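Local structure of carbohydrate deacetylase Agd3 (Neosartorya fumigata, 6NWZ) at residues Asn227-His231 against Arg533-Leu538; Glu527-Met532 against Thr576-Phe581. The protein probably removes N-acetyl groups from galactosaminogalactan, the exopolysaccharide that Aspergillus fumigatus needs to form biofilm, as a metal-binding carbohydrate esterase. One frame throughout, in Å; residues are numbered along the deposited sequence.

Interaction 1 of 2, residues Asn227-His231 against Arg533-Leu538; sequences NYLQH and RHLLGL. With ZN (zinc ion), chain I.
His-231 reaches across to the end of the other helix and gives its NE2 hydrogen to the backbone O of Leu-536, 2.6 Å away. The acceptor sits close to the imidazole plane and offers a lone pair in its own carbonyl plane, although the N-H...O angle of 141° shows a bent bond. The far nitrogen, ND1, is hydrogen-bonded to Tyr-47 OH, so the ring is held at both nitrogens, while the CG of Gln-230 lies over one face.

Leu-536 is the residue to follow outward. Its CB rests 3.7 Å from Asn-227 O; with CG opposite the carbonyl carbon (chi1 -64°), the chain runs beside Tyr-228, both pointing the same way, and CD1 comes within 3.7 Å of Tyr-228 CB and meets the tyrosine ring obliquely. Leu-584 of helix 569-584 touches both side chains, and Trp-587 packs on Leu-536.

The carbonyl that His-231 grips belongs to a helix ending in a Schellman motif, with Leu-538 at positive phi as its C-prime residue. Helix 224-237, from the carbohydrate-binding module family region, abuts the C-terminus of helix 520-536 in the deacetylase region.

Asn-227 packs beside that helix end: OD1 is 3.5 Å from Gly-537 CA, and ND2 passes the CG of Arg-533 at 3.8 Å. The amide nitrogen bonds to Ser-223 O and Thr-220 O, whereas the Arg-533 guanidinium leads off to a salt bridge with Asp-530.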
ATOM      1  N   ASN A 227     -11.051  -4.788   3.258  1.00 24.70           N
ATOM      2  CA  ASN A 227      -9.773  -5.075   2.615  1.00 21.46           C
ATOM      3  C   ASN A 227      -9.101  -6.318   3.185  1.00 25.29           C
ATOM      4  O   ASN A 227      -8.245  -6.903   2.513  1.00 32.13           O
ATOM      5  CB  ASN A 227      -8.835  -3.873   2.742  1.00 27.25           C
ATOM      6  CG  ASN A 227      -9.197  -2.755   1.788  1.00 37.42           C
ATOM      7  OD1 ASN A 227      -8.686  -2.690   0.670  1.00 44.82           O
ATOM      8  ND2 ASN A 227     -10.083  -1.868   2.224  1.00 34.56           N
ATOM      9  N   TYR A 228      -9.459  -6.725   4.404  1.00 22.37           N
ATOM     10  CA  TYR A 228      -8.966  -7.982   4.958  1.00 28.49           C
ATOM     11  C   TYR A 228      -9.726  -9.171   4.387  1.00 35.69           C
ATOM     12  O   TYR A 228      -9.121 -10.173   3.986  1.00 40.59           O
ATOM     13  CB  TYR A 228      -9.086  -7.965   6.481  1.00 27.49           C
ATOM     14  CG  TYR A 228      -8.780  -9.286   7.160  1.00 32.92           C
ATOM     15  CD1 TYR A 228      -7.493  -9.802   7.165  1.00 33.15           C
ATOM     16  CD2 TYR A 228      -9.773 -10.004   7.822  1.00 28.55           C
ATOM     17  CE1 TYR A 228      -7.200 -10.997   7.793  1.00 29.09           C
ATOM     18  CE2 TYR A 228      -9.488 -11.208   8.456  1.00 22.79           C
ATOM     19  CZ  TYR A 228      -8.195 -11.698   8.436  1.00 35.56           C
ATOM     20  OH  TYR A 228      -7.879 -12.889   9.059  1.00 35.84           O
ATOM     21  N   LEU A 229     -11.056  -9.073   4.346  1.00 35.28           N
ATOM     22  CA  LEU A 229     -11.872 -10.197   3.910  1.00 29.62           C
ATOM     23  C   LEU A 229     -11.648 -10.526   2.442  1.00 30.51           C
ATOM     24  O   LEU A 229     -11.731 -11.696   2.053  1.00 36.67           O
ATOM     25  CB  LEU A 229     -13.350  -9.897   4.163  1.00 22.89           C
ATOM     26  CG  LEU A 229     -13.779  -9.654   5.611  1.00 19.71           C
ATOM     27  CD1 LEU A 229     -15.263  -9.347   5.671  1.00 23.82           C
ATOM     28  CD2 LEU A 229     -13.447 -10.849   6.495  1.00 21.20           C
ATOM     29  N   GLN A 230     -11.355  -9.519   1.616  1.00 35.35           N
ATOM     30  CA  GLN A 230     -11.357  -9.730   0.172  1.00 32.78           C
ATOM     31  C   GLN A 230     -10.305 -10.742  -0.258  1.00 39.61           C
ATOM     32  O   GLN A 230     -10.451 -11.378  -1.308  1.00 37.30           O
ATOM     33  CB  GLN A 230     -11.143  -8.404  -0.551  1.00 28.58           C
ATOM     34  CG  GLN A 230      -9.810  -7.754  -0.262  1.00 32.69           C
ATOM     35  CD  GLN A 230      -9.654  -6.428  -0.972  1.00 44.83           C
ATOM     36  OE1 GLN A 230     -10.487  -6.052  -1.800  1.00 48.53           O
ATOM     37  NE2 GLN A 230      -8.585  -5.707  -0.649  1.00 31.03           N
ATOM     38  N   HIS A 231      -9.250 -10.919   0.541  1.00 35.23           N
ATOM     39  CA  HIS A 231      -8.213 -11.882   0.195  1.00 29.97           C
ATOM     40  C   HIS A 231      -8.707 -13.319   0.290  1.00 33.13           C
ATOM     41  O   HIS A 231      -8.112 -14.214  -0.322  1.00 27.17           O
ATOM     42  CB  HIS A 231      -6.994 -11.669   1.090  1.00 18.82           C
ATOM     43  CG  HIS A 231      -6.407 -10.298   0.974  1.00 32.69           C
ATOM     44  ND1 HIS A 231      -5.698  -9.887  -0.135  1.00 28.09           N
ATOM     45  CD2 HIS A 231      -6.435  -9.240   1.817  1.00 35.26           C
ATOM     46  CE1 HIS A 231      -5.308  -8.636   0.036  1.00 33.70           C
ATOM     47  NE2 HIS A 231      -5.742  -8.220   1.212  1.00 33.64           N
ATOM     48  N   ARG A 533      -5.881  -0.721   6.287  1.00 31.92           N
ATOM     49  CA  ARG A 533      -6.639  -0.518   5.058  1.00 21.07           C
ATOM     50  C   ARG A 533      -5.711  -0.300   3.870  1.00 29.15           C
ATOM     51  O   ARG A 533      -5.976  -0.789   2.766  1.00 40.66           O
ATOM     52  CB  ARG A 533      -7.591   0.663   5.228  1.00 30.87           C
ATOM     53  CG  ARG A 533      -8.397   0.989   3.993  1.00 28.88           C
ATOM     54  CD  ARG A 533      -9.408   2.089   4.270  1.00 31.06           C
ATOM     55  NE  ARG A 533      -8.801   3.396   4.521  1.00 29.65           N
ATOM     56  CZ  ARG A 533      -8.516   4.280   3.566  1.00 41.55           C
ATOM     57  NH1 ARG A 533      -8.764   3.990   2.294  1.00 44.15           N
ATOM     58  NH2 ARG A 533      -7.977   5.452   3.879  1.00 45.49           N
ATOM     59  N   HIS A 534      -4.613   0.431   4.079  1.00 28.33           N
ATOM     60  CA  HIS A 534      -3.637   0.637   3.012  1.00 24.76           C
ATOM     61  C   HIS A 534      -2.884  -0.649   2.699  1.00 31.45           C
ATOM     62  O   HIS A 534      -2.792  -1.060   1.536  1.00 36.97           O
ATOM     63  CB  HIS A 534      -2.655   1.741   3.407  1.00 26.53           C
ATOM     64  CG  HIS A 534      -3.303   3.061   3.680  1.00 30.36           C
ATOM     65  ND1 HIS A 534      -4.424   3.494   3.005  1.00 37.17           N
ATOM     66  CD2 HIS A 534      -2.989   4.044   4.555  1.00 33.27           C
ATOM     67  CE1 HIS A 534      -4.770   4.688   3.449  1.00 33.68           C
ATOM     68  NE2 HIS A 534      -3.916   5.044   4.391  1.00 37.76           N
ATOM     69  N   LEU A 535      -2.339  -1.299   3.734  1.00 22.62           N
ATOM     70  CA  LEU A 535      -1.478  -2.456   3.523  1.00 27.92           C
ATOM     71  C   LEU A 535      -2.270  -3.658   3.022  1.00 31.86           C
ATOM     72  O   LEU A 535      -1.829  -4.358   2.102  1.00 25.36           O
ATOM     73  CB  LEU A 535      -0.734  -2.797   4.816  1.00 33.34           C
ATOM     74  CG  LEU A 535       0.255  -1.743   5.320  1.00 33.68           C
ATOM     75  CD1 LEU A 535       1.093  -2.277   6.476  1.00 23.73           C
ATOM     76  CD2 LEU A 535       1.145  -1.258   4.188  1.00 21.11           C
ATOM     77  N   LEU A 536      -3.435  -3.920   3.614  1.00 26.29           N
ATOM     78  CA  LEU A 536      -4.272  -5.008   3.125  1.00 31.99           C
ATOM     79  C   LEU A 536      -4.915  -4.687   1.778  1.00 31.82           C
ATOM     80  O   LEU A 536      -5.430  -5.598   1.121  1.00 26.37           O
ATOM     81  CB  LEU A 536      -5.340  -5.354   4.169  1.00 28.94           C
ATOM     82  CG  LEU A 536      -4.764  -5.888   5.486  1.00 23.28           C
ATOM     83  CD1 LEU A 536      -5.849  -6.210   6.499  1.00 18.93           C
ATOM     84  CD2 LEU A 536      -3.918  -7.114   5.209  1.00 24.97           C
ATOM     85  N   GLY A 537      -4.892  -3.427   1.354  1.00 31.71           N
ATOM     86  CA  GLY A 537      -5.271  -3.049   0.011  1.00 22.14           C
ATOM     87  C   GLY A 537      -4.134  -3.104  -0.984  1.00 31.27           C
ATOM     88  O   GLY A 537      -4.307  -2.692  -2.136  1.00 34.93           O
ATOM     89  N   LEU A 538      -2.966  -3.596  -0.560  1.00 28.21           N
ATOM     90  CA  LEU A 538      -1.790  -3.761  -1.416  1.00 37.03           C
ATOM     91  C   LEU A 538      -1.292  -2.427  -1.971  1.00 33.61           C
ATOM     92  O   LEU A 538      -0.675  -2.374  -3.037  1.00 47.05           O
ATOM     93  CB  LEU A 538      -2.057  -4.754  -2.553  1.00 32.41           C
ATOM     94  CG  LEU A 538      -2.537  -6.143  -2.126  1.00 29.23           C
ATOM     95  CD1 LEU A 538      -2.498  -7.114  -3.303  1.00 30.48           C
ATOM     96  CD2 LEU A 538      -1.723  -6.668  -0.951  1.00 22.02           C
TER
HETATM   97 ZN    ZN I 910      -3.605   6.874   5.897  1.00 85.25          ZN

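Interaction 2 of 2, residues Glu527-Met532 against Thr576-Phe581; sequences EKADTM and TIVQEF. With ZN (zinc ion), chain I.
Met-532 folds its thioether against the backbone of helix 569-584. Bends at chi2 (-55°) and chi3 bring the end of the chain nearer that helix, and CE reaches 3.4 Å from Ile-577 O, with Ile-577 CG2 and Phe-581 CB also beside it. SD lies near the N and CA of Phe-581, while CG, nearer the main chain, packs against Glu-580 CG.

Ile-577 answers with its longer branch: CG1 comes to 3.5 Å from Thr-531 CG2, the two side chains crossing nearly at right angles, and CD1 continues to Glu-527 O at 3.9 Å. That carbonyl accepts both Thr-531 N and, at 2.7 Å, Thr-531 OG1, which approach from opposite faces of its plane. The hydroxyl bond helps to hold the Thr-531 rotamer in which CG2 packs on Ile-577 CG1.

Both helices belong to the deacetylase region; the segments 527-532 and 576-581 cross at -62°, their axes 9.4 Å apart at closest approach. Lys-528 and Ile-577 bring their CA atoms nearest. On the side of Lys-528 and Glu-580 the contact is partly open to solvent, whereas Ile-577 and Met-532 are buried.

Lys-528 leaves its helix with CG opposite the backbone N (chi1 -179°), then bends at chi3, laying its methylenes across the stem of Glu-580. Its CG is 3.6 Å from Glu-580 CG, and Thr-576 CG2 meets its CB and CD. The ammonium is in a long salt bridge, NZ to Glu-580 OE1 at 4.0 Å; the stronger partner of the carboxylate is Arg-583, in a salt bridge with OE2.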
ATOM      1  N   GLU A 527      -4.654   4.950  13.804  1.00 24.89           N
ATOM      2  CA  GLU A 527      -3.579   4.714  12.848  1.00 47.94           C
ATOM      3  C   GLU A 527      -3.492   3.244  12.465  1.00 44.85           C
ATOM      4  O   GLU A 527      -3.166   2.921  11.318  1.00 44.22           O
ATOM      5  CB  GLU A 527      -2.245   5.192  13.419  1.00 47.52           C
ATOM      6  CG  GLU A 527      -2.082   6.695  13.409  1.00 46.05           C
ATOM      7  CD  GLU A 527      -1.977   7.257  12.005  1.00 48.90           C
ATOM      8  OE1 GLU A 527      -1.415   6.569  11.123  1.00 41.31           O
ATOM      9  OE2 GLU A 527      -2.459   8.389  11.785  1.00 48.11           O
ATOM     10  N   LYS A 528      -3.783   2.350  13.412  1.00 34.45           N
ATOM     11  CA  LYS A 528      -3.773   0.919  13.128  1.00 32.60           C
ATOM     12  C   LYS A 528      -4.817   0.564  12.076  1.00 39.94           C
ATOM     13  O   LYS A 528      -4.531  -0.165  11.118  1.00 26.29           O
ATOM     14  CB  LYS A 528      -4.012   0.140  14.424  1.00 33.13           C
ATOM     15  CG  LYS A 528      -3.999  -1.370  14.268  1.00 27.10           C
ATOM     16  CD  LYS A 528      -3.946  -2.070  15.623  1.00 35.17           C
ATOM     17  CE  LYS A 528      -5.153  -1.742  16.482  1.00 44.26           C
ATOM     18  NZ  LYS A 528      -5.100  -2.473  17.778  1.00 45.31           N
ATOM     19  N   ALA A 529      -6.039   1.075  12.236  1.00 32.83           N
ATOM     20  CA  ALA A 529      -7.098   0.754  11.286  1.00 22.20           C
ATOM     21  C   ALA A 529      -6.795   1.330   9.913  1.00 36.54           C
ATOM     22  O   ALA A 529      -6.950   0.648   8.891  1.00 38.64           O
ATOM     23  CB  ALA A 529      -8.437   1.277  11.799  1.00 21.89           C
ATOM     24  N   ASP A 530      -6.346   2.582   9.871  1.00 41.64           N
ATOM     25  CA  ASP A 530      -6.129   3.245   8.594  1.00 34.29           C
ATOM     26  C   ASP A 530      -4.965   2.622   7.831  1.00 34.28           C
ATOM     27  O   ASP A 530      -5.029   2.472   6.604  1.00 38.75           O
ATOM     28  CB  ASP A 530      -5.901   4.734   8.827  1.00 39.87           C
ATOM     29  CG  ASP A 530      -5.771   5.496   7.546  1.00 66.26           C
ATOM     30  OD1 ASP A 530      -6.765   5.555   6.793  1.00 73.98           O
ATOM     31  OD2 ASP A 530      -4.671   6.022   7.288  1.00 88.62           O
ATOM     32  N   THR A 531      -3.898   2.240   8.535  1.00 33.17           N
ATOM     33  CA  THR A 531      -2.747   1.658   7.854  1.00 28.76           C
ATOM     34  C   THR A 531      -3.018   0.229   7.399  1.00 38.10           C
ATOM     35  O   THR A 531      -2.495  -0.198   6.363  1.00 35.30           O
ATOM     36  CB  THR A 531      -1.521   1.702   8.764  1.00 22.50           C
ATOM     37  OG1 THR A 531      -1.368   3.026   9.287  1.00 29.88           O
ATOM     38  CG2 THR A 531      -0.267   1.322   7.984  1.00 19.99           C
ATOM     39  N   MET A 532      -3.820  -0.529   8.152  1.00 41.67           N
ATOM     40  CA  MET A 532      -4.222  -1.850   7.681  1.00 32.52           C
ATOM     41  C   MET A 532      -5.036  -1.749   6.397  1.00 37.19           C
ATOM     42  O   MET A 532      -4.907  -2.592   5.501  1.00 27.23           O
ATOM     43  CB  MET A 532      -5.018  -2.581   8.761  1.00 22.12           C
ATOM     44  CG  MET A 532      -4.203  -2.997   9.977  1.00 37.44           C
ATOM     45  SD  MET A 532      -2.766  -4.008   9.585  1.00 38.15           S
ATOM     46  CE  MET A 532      -1.437  -2.811   9.722  1.00 43.10           C
ATOM     47  N   THR A 576       2.815  -0.754  16.508  1.00 30.87           N
ATOM     48  CA  THR A 576       1.374  -0.940  16.383  1.00 32.18           C
ATOM     49  C   THR A 576       1.016  -1.547  15.033  1.00 36.76           C
ATOM     50  O   THR A 576       0.208  -2.479  14.953  1.00 40.77           O
ATOM     51  CB  THR A 576       0.663   0.398  16.579  1.00 34.86           C
ATOM     52  OG1 THR A 576       0.866   0.849  17.924  1.00 33.54           O
ATOM     53  CG2 THR A 576      -0.832   0.274  16.286  1.00 20.10           C
ATOM     54  N   ILE A 577       1.632  -1.045  13.964  1.00 31.04           N
ATOM     55  CA  ILE A 577       1.259  -1.471  12.621  1.00 23.00           C
ATOM     56  C   ILE A 577       1.756  -2.887  12.346  1.00 35.52           C
ATOM     57  O   ILE A 577       1.010  -3.730  11.831  1.00 30.14           O
ATOM     58  CB  ILE A 577       1.788  -0.454  11.592  1.00 23.09           C
ATOM     59  CG1 ILE A 577       0.718   0.598  11.292  1.00 33.29           C
ATOM     60  CG2 ILE A 577       2.245  -1.137  10.315  1.00 24.58           C
ATOM     61  CD1 ILE A 577       0.256   1.394  12.502  1.00 29.14           C
ATOM     62  N   VAL A 578       3.007  -3.182  12.710  1.00 30.30           N
ATOM     63  CA  VAL A 578       3.590  -4.486  12.405  1.00 30.24           C
ATOM     64  C   VAL A 578       2.884  -5.592  13.178  1.00 36.03           C
ATOM     65  O   VAL A 578       2.575  -6.655  12.627  1.00 35.42           O
ATOM     66  CB  VAL A 578       5.100  -4.480  12.695  1.00 27.70           C
ATOM     67  CG1 VAL A 578       5.655  -5.894  12.603  1.00 21.76           C
ATOM     68  CG2 VAL A 578       5.832  -3.542  11.735  1.00 24.30           C
ATOM     69  N   GLN A 579       2.625  -5.368  14.466  1.00 25.96           N
ATOM     70  CA  GLN A 579       2.000  -6.406  15.279  1.00 22.77           C
ATOM     71  C   GLN A 579       0.586  -6.718  14.802  1.00 22.77           C
ATOM     72  O   GLN A 579       0.165  -7.881  14.815  1.00 44.06           O
ATOM     73  CB  GLN A 579       2.000  -5.991  16.749  1.00 19.00           C
ATOM     74  CG  GLN A 579       3.397  -5.903  17.345  1.00 24.94           C
ATOM     75  CD  GLN A 579       3.385  -5.565  18.818  1.00 28.39           C
ATOM     76  OE1 GLN A 579       2.500  -5.992  19.560  1.00 45.96           O
ATOM     77  NE2 GLN A 579       4.369  -4.788  19.253  1.00 28.95           N
ATOM     78  N   GLU A 580      -0.160  -5.702  14.371  1.00 30.42           N
ATOM     79  CA  GLU A 580      -1.508  -5.956  13.875  1.00 25.00           C
ATOM     80  C   GLU A 580      -1.473  -6.688  12.541  1.00 37.84           C
ATOM     81  O   GLU A 580      -2.260  -7.615  12.312  1.00 36.78           O
ATOM     82  CB  GLU A 580      -2.279  -4.647  13.744  1.00 18.47           C
ATOM     83  CG  GLU A 580      -3.728  -4.848  13.334  1.00 25.69           C
ATOM     84  CD  GLU A 580      -4.561  -5.514  14.416  1.00 34.37           C
ATOM     85  OE1 GLU A 580      -4.091  -5.631  15.570  1.00 50.23           O
ATOM     86  OE2 GLU A 580      -5.698  -5.917  14.109  1.00 41.01           O
ATOM     87  N   PHE A 581      -0.580  -6.275  11.642  1.00 35.12           N
ATOM     88  CA  PHE A 581      -0.429  -6.970  10.369  1.00 22.03           C
ATOM     89  C   PHE A 581      -0.118  -8.447  10.587  1.00 33.83           C
ATOM     90  O   PHE A 581      -0.707  -9.319   9.937  1.00 36.33           O
ATOM     91  CB  PHE A 581       0.667  -6.289   9.549  1.00 26.27           C
ATOM     92  CG  PHE A 581       0.910  -6.907   8.202  1.00 28.29           C
ATOM     93  CD1 PHE A 581       0.189  -6.492   7.094  1.00 23.68           C
ATOM     94  CD2 PHE A 581       1.889  -7.879   8.037  1.00 33.86           C
ATOM     95  CE1 PHE A 581       0.423  -7.052   5.847  1.00 21.25           C
ATOM     96  CE2 PHE A 581       2.125  -8.444   6.796  1.00 28.32           C
ATOM     97  CZ  PHE A 581       1.391  -8.027   5.700  1.00 30.21           C
TER
HETATM   98 ZN    ZN I 910      -3.605   6.874   5.897  1.00 85.25          ZN

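In the fold
Helix 520-536 serves both contacts: its 527-532 portion crosses helix 569-584 in interaction 2, and its C-terminal end meets helix 224-237 in interaction 1. The centres lie about 11 Å apart, and the two join through apolar packing, Leu-535 CD1 to Ile-577 CG2 at 4.2 Å. Each contributes one ligand to the same zinc ion, Asp-530 OD2 at 1.9 Å and His-534 NE2 at 2.4 Å, spaced one helical turn apart; neither side chain touches the partner segment of its own contact. A different zinc ion is held by Asp-256, His-388 and His-392, an Asp-His-His set like that of metal-dependent polysaccharide deacetylases and therefore probably the catalytic site.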